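Local coordinates for protein sulfate transporter 4.1, chloroplastic (Arabidopsis thaliana, PDB 7LHV) that cotransports sulfate with protons across a membrane, as a plant member of the SLC26/SulP transporter family, and may influence sulfate assimilation, at residues V110-S115 with F391-V396; Q269-V274 with Q282-A287. All coordinates share one frame; numbering follows the deposited sequence. Where two conformers were deposited one is given.

Interaction 1. Residues V110-S115 with F391-V396. With SO4 (sulfate ion), chain D.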
loop_
_atom_site.group_PDB
_atom_site.type_symbol
_atom_site.label_atom_id
_atom_site.label_comp_id
_atom_site.label_asym_id
_atom_site.label_seq_id
_atom_site.Cartn_x
_atom_site.Cartn_y
_atom_site.Cartn_z
ATOM N N VAL A 110 -7.927 5.279 -38.812
ATOM C CA VAL A 110 -7.146 4.418 -39.704
ATOM C C VAL A 110 -5.676 4.846 -39.735
ATOM O O VAL A 110 -4.793 4.026 -39.411
ATOM C CB VAL A 110 -7.749 4.386 -41.120
ATOM C CG1 VAL A 110 -6.809 3.689 -42.084
ATOM C CG2 VAL A 110 -9.104 3.709 -41.110
ATOM N N PRO A 111 -5.349 6.105 -40.076
ATOM C CA PRO A 111 -3.933 6.501 -40.034
ATOM C C PRO A 111 -3.335 6.436 -38.644
ATOM O O PRO A 111 -2.170 6.052 -38.487
ATOM C CB PRO A 111 -3.960 7.934 -40.576
ATOM C CG PRO A 111 -5.302 8.424 -40.267
ATOM C CD PRO A 111 -6.204 7.249 -40.443
ATOM N N GLN A 112 -4.112 6.797 -37.621
ATOM C CA GLN A 112 -3.619 6.701 -36.254
ATOM C C GLN A 112 -3.371 5.253 -35.863
ATOM O O GLN A 112 -2.406 4.956 -35.153
ATOM C CB GLN A 112 -4.604 7.355 -35.289
ATOM C CG GLN A 112 -4.437 8.854 -35.163
ATOM C CD GLN A 112 -5.095 9.402 -33.921
ATOM O OE1 GLN A 112 -5.992 8.779 -33.353
ATOM N NE2 GLN A 112 -4.653 10.575 -33.486
ATOM N N ALA A 113 -4.234 4.339 -36.311
ATOM C CA ALA A 113 -4.027 2.925 -36.018
ATOM C C ALA A 113 -2.727 2.424 -36.628
ATOM O O ALA A 113 -1.931 1.755 -35.956
ATOM C CB ALA A 113 -5.212 2.106 -36.525
ATOM N N MET A 114 -2.482 2.750 -37.902
ATOM C CA MET A 114 -1.229 2.316 -38.520
ATOM C C MET A 114 -0.019 2.953 -37.841
ATOM O O MET A 114 1.003 2.289 -37.625
ATOM C CB MET A 114 -1.230 2.624 -40.015
ATOM C CG MET A 114 -2.245 1.828 -40.812
ATOM S SD MET A 114 -2.162 2.176 -42.576
ATOM C CE MET A 114 -2.910 3.800 -42.642
ATOM N N SER A 115 -0.117 4.238 -37.491
ATOM C CA SER A 115 1.001 4.919 -36.845
ATOM C C SER A 115 1.314 4.311 -35.483
ATOM O O SER A 115 2.485 4.117 -35.135
ATOM C CB SER A 115 0.686 6.405 -36.708
ATOM O OG SER A 115 0.404 6.982 -37.968
ATOM N N PHE A 391 -8.118 8.979 -25.498
ATOM C CA PHE A 391 -8.428 10.339 -25.070
ATOM C C PHE A 391 -8.840 11.208 -26.251
ATOM O O PHE A 391 -9.756 12.030 -26.136
ATOM C CB PHE A 391 -7.225 10.959 -24.362
ATOM C CG PHE A 391 -7.044 10.498 -22.946
ATOM C CD1 PHE A 391 -7.665 11.162 -21.901
ATOM C CD2 PHE A 391 -6.233 9.416 -22.656
ATOM C CE1 PHE A 391 -7.491 10.741 -20.598
ATOM C CE2 PHE A 391 -6.055 8.994 -21.356
ATOM C CZ PHE A 391 -6.685 9.656 -20.326
ATOM N N SER A 392 -8.167 11.046 -27.391
ATOM C CA SER A 392 -8.439 11.891 -28.549
ATOM C C SER A 392 -9.684 11.432 -29.296
ATOM O O SER A 392 -10.564 12.240 -29.615
ATOM C CB SER A 392 -7.233 11.884 -29.488
ATOM O OG SER A 392 -6.049 12.257 -28.808
ATOM N N ARG A 393 -9.766 10.134 -29.589
ATOM C CA ARG A 393 -10.865 9.627 -30.401
ATOM C C ARG A 393 -12.188 9.681 -29.648
ATOM O O ARG A 393 -13.229 9.972 -30.244
ATOM C CB ARG A 393 -10.555 8.206 -30.861
ATOM C CG ARG A 393 -9.586 8.140 -32.026
ATOM C CD ARG A 393 -9.588 6.767 -32.652
ATOM N NE ARG A 393 -9.171 5.754 -31.692
ATOM C CZ ARG A 393 -7.911 5.429 -31.447
ATOM N NH1 ARG A 393 -6.910 6.008 -32.087
ATOM N NH2 ARG A 393 -7.647 4.503 -30.531
ATOM N N SER A 394 -12.173 9.404 -28.342
ATOM C CA SER A 394 -13.404 9.507 -27.563
ATOM C C SER A 394 -13.906 10.941 -27.524
ATOM O O SER A 394 -15.110 11.187 -27.635
ATOM C CB SER A 394 -13.188 8.982 -26.148
ATOM O OG SER A 394 -12.677 7.665 -26.174
ATOM N N ALA A 395 -12.997 11.905 -27.369
ATOM C CA ALA A 395 -13.403 13.302 -27.447
ATOM C C ALA A 395 -14.025 13.606 -28.802
ATOM O O ALA A 395 -15.179 14.044 -28.881
ATOM C CB ALA A 395 -12.206 14.213 -27.184
ATOM N N VAL A 396 -13.306 13.289 -29.883
ATOM C CA VAL A 396 -13.799 13.582 -31.228
ATOM C C VAL A 396 -15.172 12.957 -31.441
ATOM O O VAL A 396 -16.047 13.542 -32.089
ATOM C CB VAL A 396 -12.783 13.104 -32.281
ATOM C CG1 VAL A 396 -13.409 13.080 -33.660
ATOM C CG2 VAL A 396 -11.563 14.002 -32.267
HETATM S S SO4 D . -4.605 8.743 -27.393
HETATM O O1 SO4 D . -4.491 10.190 -27.533
HETATM O O2 SO4 D . -5.567 8.435 -26.344
HETATM O O3 SO4 D . -3.307 8.190 -27.031
HETATM O O4 SO4 D . -5.048 8.162 -28.656
#
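The side chains of Q112 and R393 meet in the buried part of this contact, sliding past one another in opposite directions. OE1 of Q112 lies at the edge of the guanidinium, near its plane, and accepts a weak, bent bond from R393 NH1 at 3.2 Å, with an N-H...O angle of 133°. Amide and guanidinium planes stand nearly perpendicular. R393 gets there by bending at chi3 (-61°), and its firmer partner is the carbonyl of P151, reached through NH2. The case illustrates a feature of the SLC26 fold: two short strands, 149-150 and 388-389, pair antiparallel and lead into helices 153-166 and 391-399, whose N-termini face the bound anion. Here that anion is sulfate, the ion this protein transports. The amide N of F391 donates to sulfate O2 (2.7 Å), S392 OG donates to O1 (2.9 Å), and A153 N adds a bond from the other helix. R393 is not bonded to the sulfate, its NH1 standing 4.5 Å from O4, yet its positive charge would probably favour an anion there. On this side the contact is looser: S392 is partly exposed, and the F391 ring, modelled in two conformers, lies on the surface.

Interaction 2. Residues Q269-V274 with Q282-A287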
loop_
_atom_site.group_PDB
_atom_site.type_symbol
_atom_site.label_atom_id
_atom_site.label_comp_id
_atom_site.label_asym_id
_atom_site.label_seq_id
_atom_site.Cartn_x
_atom_site.Cartn_y
_atom_site.Cartn_z
ATOM N N GLN A 269 -0.217 20.149 -36.933
ATOM C CA GLN A 269 -0.403 20.975 -35.746
ATOM C C GLN A 269 -1.192 22.239 -36.065
ATOM O O GLN A 269 -2.023 22.674 -35.260
ATOM C CB GLN A 269 0.951 21.312 -35.126
ATOM C CG GLN A 269 1.438 20.260 -34.142
ATOM C CD GLN A 269 2.714 20.664 -33.435
ATOM O OE1 GLN A 269 3.383 21.617 -33.832
ATOM N NE2 GLN A 269 3.057 19.938 -32.378
ATOM N N VAL A 270 -0.957 22.837 -37.235
ATOM C CA VAL A 270 -1.730 24.009 -37.638
ATOM C C VAL A 270 -3.202 23.650 -37.792
ATOM O O VAL A 270 -4.087 24.382 -37.329
ATOM C CB VAL A 270 -1.152 24.610 -38.933
ATOM C CG1 VAL A 270 -2.187 25.473 -39.631
ATOM C CG2 VAL A 270 0.096 25.418 -38.627
ATOM N N MET A 271 -3.487 22.517 -38.440
ATOM C CA MET A 271 -4.873 22.090 -38.601
ATOM C C MET A 271 -5.529 21.828 -37.252
ATOM O O MET A 271 -6.678 22.224 -37.028
ATOM C CB MET A 271 -4.937 20.837 -39.476
ATOM C CG MET A 271 -4.687 21.095 -40.949
ATOM S SD MET A 271 -4.652 19.576 -41.917
ATOM C CE MET A 271 -6.378 19.108 -41.870
ATOM N N LYS A 272 -4.814 21.164 -36.342
ATOM C CA LYS A 272 -5.379 20.874 -35.029
ATOM C C LYS A 272 -5.660 22.154 -34.252
ATOM O O LYS A 272 -6.717 22.286 -33.622
ATOM C CB LYS A 272 -4.435 19.961 -34.247
ATOM C CG LYS A 272 -4.853 19.723 -32.811
ATOM C CD LYS A 272 -4.029 18.619 -32.172
ATOM C CE LYS A 272 -2.626 19.097 -31.846
ATOM N NZ LYS A 272 -1.881 18.107 -31.020
ATOM N N HIS A 273 -4.729 23.112 -34.288
ATOM C CA HIS A 273 -4.938 24.369 -33.577
ATOM C C HIS A 273 -6.095 25.162 -34.168
ATOM O O HIS A 273 -6.884 25.757 -33.428
ATOM C CB HIS A 273 -3.657 25.200 -33.585
ATOM C CG HIS A 273 -2.722 24.877 -32.461
ATOM N ND1 HIS A 273 -2.350 23.588 -32.150
ATOM C CD2 HIS A 273 -2.090 25.676 -31.571
ATOM C CE1 HIS A 273 -1.525 23.607 -31.118
ATOM N NE2 HIS A 273 -1.351 24.863 -30.747
ATOM N N VAL A 274 -6.215 25.185 -35.497
ATOM C CA VAL A 274 -7.335 25.886 -36.120
ATOM C C VAL A 274 -8.652 25.222 -35.743
ATOM O O VAL A 274 -9.639 25.901 -35.429
ATOM C CB VAL A 274 -7.144 25.953 -37.646
ATOM C CG1 VAL A 274 -8.443 26.351 -38.328
ATOM C CG2 VAL A 274 -6.042 26.936 -37.994
ATOM N N GLN A 282 -14.353 22.372 -36.374
ATOM C CA GLN A 282 -13.637 21.496 -35.456
ATOM C C GLN A 282 -13.423 20.096 -36.012
ATOM O O GLN A 282 -12.845 19.252 -35.319
ATOM C CB GLN A 282 -14.387 21.411 -34.124
ATOM C CG GLN A 282 -15.646 20.567 -34.181
ATOM C CD GLN A 282 -16.419 20.594 -32.883
ATOM O OE1 GLN A 282 -15.860 20.860 -31.819
ATOM N NE2 GLN A 282 -17.715 20.312 -32.959
ATOM N N PHE A 283 -13.870 19.823 -37.236
ATOM C CA PHE A 283 -13.655 18.513 -37.831
ATOM C C PHE A 283 -12.226 18.322 -38.318
ATOM O O PHE A 283 -11.812 17.180 -38.546
ATOM C CB PHE A 283 -14.628 18.293 -38.990
ATOM C CG PHE A 283 -16.055 18.122 -38.556
ATOM C CD1 PHE A 283 -16.488 16.919 -38.018
ATOM C CD2 PHE A 283 -16.963 19.160 -38.681
ATOM C CE1 PHE A 283 -17.801 16.756 -37.617
ATOM C CE2 PHE A 283 -18.276 19.003 -38.281
ATOM C CZ PHE A 283 -18.696 17.800 -37.747
ATOM N N LEU A 284 -11.464 19.409 -38.466
ATOM C CA LEU A 284 -10.093 19.300 -38.949
ATOM C C LEU A 284 -9.245 18.418 -38.047
ATOM O O LEU A 284 -8.355 17.713 -38.532
ATOM C CB LEU A 284 -9.468 20.690 -39.069
ATOM C CG LEU A 284 -10.094 21.614 -40.113
ATOM C CD1 LEU A 284 -9.390 22.958 -40.126
ATOM C CD2 LEU A 284 -10.053 20.971 -41.487
ATOM N N ARG A 285 -9.514 18.434 -36.736
ATOM C CA ARG A 285 -8.784 17.565 -35.818
ATOM C C ARG A 285 -8.882 16.107 -36.242
ATOM O O ARG A 285 -7.915 15.347 -36.118
ATOM C CB ARG A 285 -9.314 17.730 -34.396
ATOM C CG ARG A 285 -8.815 18.962 -33.672
ATOM C CD ARG A 285 -9.374 19.001 -32.263
ATOM N NE ARG A 285 -9.057 17.779 -31.535
ATOM C CZ ARG A 285 -9.783 17.283 -30.543
ATOM N NH1 ARG A 285 -10.890 17.882 -30.132
ATOM N NH2 ARG A 285 -9.390 16.160 -29.949
ATOM N N ALA A 286 -10.047 15.695 -36.738
ATOM C CA ALA A 286 -10.195 14.334 -37.232
ATOM C C ALA A 286 -9.568 14.155 -38.604
ATOM O O ALA A 286 -9.091 13.060 -38.922
ATOM C CB ALA A 286 -11.669 13.952 -37.283
ATOM N N ALA A 287 -9.564 15.200 -39.429
ATOM C CA ALA A 287 -9.012 15.098 -40.771
ATOM C C ALA A 287 -7.515 15.366 -40.820
ATOM O O ALA A 287 -6.903 15.157 -41.872
ATOM C CB ALA A 287 -9.735 16.063 -41.712
#
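L284 reaches across to M271 and V274 on the other helix, and its two methyl groups divide the work. CD1 meets CG1 of V274 at 4.0 Å, the two side chains passing at a slant, while CD2 touches the terminal methyl of M271, with CE 4.1 Å away. M271 brings that methyl round by a bend at its thioether (chi3 71°) after an otherwise extended chain. The same CE lies 4.0 Å from the carbonyl oxygen of A287, and the side chain also packs against A288 and T291.

A second group of contacts sets aliphatic carbons against main-chain oxygens. CB of L284 rests 3.8 Å from M271 O, and CG of R285 lies 3.9 Å from K272 O. Such approaches are possible because the backbones come close: the CA atoms of K272 and R285 are 4.8 Å apart. This is the closed end of a helical hairpin, in which helices 255-277 and 284-300, joined by a short turn, run roughly antiparallel within the membrane domain.

The third kind involves the two basic residues, whose side chains meet at their stems, CG to CG at 4.1 Å. Beyond that point they part. Both chains bend at chi3, K272 carrying NZ to weak hydrogen bonds with S440 O and S443 OG, and R285 heading for helix 391-399, where it forms a long, weak ion pair with E399.

With no polar bond between the two segments, cohesion here comes from van der Waals packing and the covalent turn. Sending the ammonium and guanidinium groups to separate partners probably limits the electrostatic cost of two like charges whose stems lie so close together.

Following the chain from the N terminus, helix 91-119 supplies 110-115, the first half of interaction 1, whose partner comes 276 residues later. Well within that span, helix 255-277 turns back into helix 284-300, and interaction 2 closes this short hairpin loop. The local contact is therefore nested inside the long one; the two do not cross. Their centres lie about 13 Å apart, and they touch directly: V396 of the short helix 391-399 packs against R285 and A286 of the hairpin. Helix 391-399 thus meets both helix 91-119 and the hairpin, joining early, middle and late parts of the sulfate permease region beside the anion site.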